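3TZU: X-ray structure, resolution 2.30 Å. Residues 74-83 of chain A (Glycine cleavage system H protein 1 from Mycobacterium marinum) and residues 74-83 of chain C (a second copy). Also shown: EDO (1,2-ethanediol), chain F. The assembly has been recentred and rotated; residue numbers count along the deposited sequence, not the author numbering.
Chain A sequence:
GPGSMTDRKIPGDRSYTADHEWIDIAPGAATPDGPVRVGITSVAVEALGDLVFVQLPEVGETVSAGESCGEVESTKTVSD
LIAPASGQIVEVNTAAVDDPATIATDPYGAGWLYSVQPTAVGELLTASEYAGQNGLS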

# COMPACT_ATOMS: atom_id res chain seq x y z
N SER A 74 -2.47 1.61 -9.33
CA SER A 74 -1.19 2.06 -9.83
C SER A 74 -0.72 1.06 -10.82
O SER A 74 -1.40 0.06 -11.05
CB SER A 74 -0.14 2.16 -8.70
OG SER A 74 0.09 0.91 -8.06
N THR A 75 0.44 1.31 -11.43
CA THR A 75 1.03 0.34 -12.32
C THR A 75 1.32 -1.00 -11.62
O THR A 75 1.45 -1.99 -12.28
CB THR A 75 2.33 0.86 -12.97
OG1 THR A 75 3.22 1.31 -11.94
CG2 THR A 75 2.04 2.02 -13.92
N LYS A 76 1.38 -1.05 -10.29
CA LYS A 76 1.72 -2.30 -9.60
C LYS A 76 0.67 -2.81 -8.60
O LYS A 76 0.77 -3.93 -8.15
CB LYS A 76 3.04 -2.13 -8.86
CG LYS A 76 2.95 -1.15 -7.69
CD LYS A 76 4.21 -1.14 -6.80
CE LYS A 76 3.91 -0.58 -5.38
NZ LYS A 76 4.16 -1.61 -4.31
N THR A 77 -0.34 -2.01 -8.29
CA THR A 77 -1.27 -2.32 -7.22
C THR A 77 -2.71 -1.90 -7.54
O THR A 77 -2.95 -0.81 -8.12
CB THR A 77 -0.88 -1.61 -5.90
OG1 THR A 77 0.46 -1.97 -5.57
CG2 THR A 77 -1.83 -2.01 -4.72
N VAL A 78 -3.63 -2.79 -7.21
CA VAL A 78 -5.06 -2.56 -7.31
C VAL A 78 -5.59 -2.67 -5.89
O VAL A 78 -5.39 -3.68 -5.22
CB VAL A 78 -5.78 -3.64 -8.16
CG1 VAL A 78 -7.27 -3.38 -8.23
CG2 VAL A 78 -5.18 -3.72 -9.54
N SER A 79 -6.26 -1.62 -5.44
CA SER A 79 -6.69 -1.56 -4.06
C SER A 79 -8.12 -1.05 -3.93
O SER A 79 -8.49 -0.01 -4.48
CB SER A 79 -5.76 -0.65 -3.30
OG SER A 79 -5.93 -0.86 -1.91
N ASP A 80 -8.92 -1.81 -3.18
CA ASP A 80 -10.33 -1.45 -2.96
C ASP A 80 -10.51 -0.25 -2.04
O ASP A 80 -9.86 -0.14 -1.01
CB ASP A 80 -11.09 -2.63 -2.40
CG ASP A 80 -11.29 -3.72 -3.41
OD1 ASP A 80 -11.08 -3.47 -4.61
OD2 ASP A 80 -11.63 -4.85 -2.99
N LEU A 81 -11.40 0.65 -2.45
CA LEU A 81 -11.85 1.71 -1.61
C LEU A 81 -12.86 1.08 -0.64
O LEU A 81 -13.70 0.30 -1.05
CB LEU A 81 -12.42 2.85 -2.47
CG LEU A 81 -11.33 3.56 -3.31
CD1 LEU A 81 -11.89 4.64 -4.24
CD2 LEU A 81 -10.24 4.16 -2.41
N ILE A 82 -12.72 1.33 0.65
CA ILE A 82 -13.59 0.78 1.68
C ILE A 82 -14.25 2.01 2.31
O ILE A 82 -13.57 2.85 2.87
CB ILE A 82 -12.79 0.00 2.76
CG1 ILE A 82 -11.90 -1.06 2.12
CG2 ILE A 82 -13.73 -0.66 3.75
CD1 ILE A 82 -12.66 -2.15 1.40
N ALA A 83 -15.56 2.10 2.17
CA ALA A 83 -16.36 3.24 2.63
C ALA A 83 -16.17 3.50 4.12
O ALA A 83 -16.42 2.63 4.94
CB ALA A 83 -17.84 2.97 2.34
N SER C 74 -4.05 -9.13 0.01
CA SER C 74 -4.97 -9.08 1.17
C SER C 74 -6.40 -9.13 0.67
O SER C 74 -6.65 -9.16 -0.52
CB SER C 74 -4.82 -7.75 1.90
OG SER C 74 -5.14 -6.68 1.04
N THR C 75 -7.35 -9.11 1.60
CA THR C 75 -8.74 -9.07 1.23
C THR C 75 -9.07 -7.84 0.40
O THR C 75 -9.94 -7.90 -0.40
CB THR C 75 -9.63 -9.13 2.51
OG1 THR C 75 -9.17 -8.14 3.45
CG2 THR C 75 -9.54 -10.51 3.15
N LYS C 76 -8.37 -6.73 0.56
CA LYS C 76 -8.70 -5.49 -0.14
C LYS C 76 -7.67 -5.04 -1.22
O LYS C 76 -7.94 -4.09 -1.97
CB LYS C 76 -8.95 -4.37 0.87
CG LYS C 76 -7.70 -3.77 1.51
CD LYS C 76 -7.92 -3.18 2.91
CE LYS C 76 -6.60 -3.06 3.69
NZ LYS C 76 -5.65 -2.03 3.16
N THR C 77 -6.54 -5.72 -1.34
CA THR C 77 -5.50 -5.26 -2.22
C THR C 77 -4.69 -6.41 -2.88
O THR C 77 -4.34 -7.40 -2.23
CB THR C 77 -4.54 -4.33 -1.43
OG1 THR C 77 -5.29 -3.24 -0.86
CG2 THR C 77 -3.41 -3.77 -2.33
N VAL C 78 -4.37 -6.22 -4.16
CA VAL C 78 -3.50 -7.10 -4.94
C VAL C 78 -2.35 -6.22 -5.39
O VAL C 78 -2.58 -5.10 -5.87
CB VAL C 78 -4.15 -7.67 -6.22
CG1 VAL C 78 -3.20 -8.65 -6.90
CG2 VAL C 78 -5.46 -8.35 -5.91
N SER C 79 -1.13 -6.72 -5.21
CA SER C 79 0.07 -5.92 -5.35
C SER C 79 1.20 -6.76 -5.94
O SER C 79 1.55 -7.83 -5.42
CB SER C 79 0.45 -5.41 -3.96
OG SER C 79 1.43 -4.40 -4.07
N ASP C 80 1.76 -6.31 -7.05
CA ASP C 80 2.74 -7.12 -7.78
C ASP C 80 4.08 -7.05 -7.08
O ASP C 80 4.45 -6.01 -6.55
CB ASP C 80 2.88 -6.65 -9.24
CG ASP C 80 1.64 -6.93 -10.06
OD1 ASP C 80 0.74 -7.70 -9.62
OD2 ASP C 80 1.54 -6.34 -11.17
N LEU C 81 4.80 -8.16 -7.05
CA LEU C 81 6.18 -8.13 -6.56
C LEU C 81 7.02 -7.63 -7.72
O LEU C 81 6.87 -8.12 -8.84
CB LEU C 81 6.61 -9.53 -6.12
CG LEU C 81 5.84 -9.98 -4.87
CD1 LEU C 81 6.09 -11.44 -4.53
CD2 LEU C 81 6.17 -9.04 -3.68
N ILE C 82 7.85 -6.62 -7.47
CA ILE C 82 8.71 -6.05 -8.48
C ILE C 82 10.13 -6.45 -8.05
O ILE C 82 10.53 -6.22 -6.92
CB ILE C 82 8.59 -4.52 -8.57
CG1 ILE C 82 7.13 -4.09 -8.83
CG2 ILE C 82 9.50 -3.98 -9.65
CD1 ILE C 82 6.59 -4.36 -10.23
N ALA C 83 10.84 -7.09 -8.96
CA ALA C 83 12.12 -7.72 -8.64
C ALA C 83 13.17 -6.65 -8.29
O ALA C 83 13.45 -5.78 -9.10
CB ALA C 83 12.60 -8.56 -9.83
C1 EDO F . 2.94 -2.29 -1.02
O1 EDO F . 3.68 -2.63 -2.21
C2 EDO F . 1.46 -2.15 -1.36
O2 EDO F . 1.38 -1.50 -2.63

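The most unusual feature of this contact is its centre: V78(A) faces its own copy, V78(C). V78(A) N donates to V78(C) O at 2.9 Å, and V78(C) N returns the bond to V78(A) O, also at 2.9 Å, so one residue type forms both halves of a hydrogen-bonded pair. The two carbonyl oxygens, V78(A) O and V78(C) O, sit 3.2 Å apart; as two acceptors they are not hydrogen-bonded to each other, and each instead accepts from the other chain's V78 N.

Around this centre the strands 77-82 run antiparallel, at 168°, with axes approaching to 4.8 Å. Because the register is centred on V78(A) and V78(C), each further bond appears twice. D80(C) N donates to K76(A) O at 2.8 Å, and D80(A) N donates to K76(C) O at 2.8 Å; the nearly straight N-H...O angles, 169° and 178°, mark well-aligned backbone bonds. Between these rungs lie the non-hydrogen-bonded pairs, T77(A) with S79(C) and S79(A) with T77(C): T77(A) CA to S79(C) CA and S79(A) CA to T77(C) CA are each 4.3 Å. There the CA-H groups turn inward, and T77(A) CA lies 3.4 Å from V78(C) O, as T77(C) CA does from V78(A) O.

Side chains alternate between the sheet faces. T77(A), S79(A), T77(C) and S79(C) share one face, and their hydroxyls pair across the strands: T77(A) OG1 to S79(C) OG at 3.0 Å and S79(A) OG to T77(C) OG1 at 2.7 Å. Hydroxyls suit this position because each can donate or accept a hydrogen bond, and the heavy-atom positions do not say which does. Threonine also brings a methyl: T77(A) CG2 meets T77(C) CG2 at 3.4 Å, a tight apolar contact between the two polar pairs. Valine, on the opposite face, has the beta-branching that favours extended backbone.

Towards the ends, the longer side chains extend the contact. I82(A) CD1 reaches K76(C) CB at 4.4 Å, and I82(C) CD1 reaches K76(A) CB at 4.4 Å, so isoleucine packs against the aliphatic base of lysine, while the ammonium groups of K76(A) and K76(C) are hydrogen-bonded elsewhere in the structure. L81(A) and L81(C) point away and take no part.

Just before each strand, S74(A) and S74(C) steady the turn. S74(A) OG accepts from K76(A) N at 3.2 Å and S74(C) OG from K76(C) N at 3.3 Å, while S74(A) N binds T77(A) O at 2.7 Å and S74(C) N binds T77(C) O at 2.8 Å. A 1,2-ethanediol, probably from the crystallisation liquor, lies near the hydroxyl face, its O2 3.1 Å from T77(A) OG1.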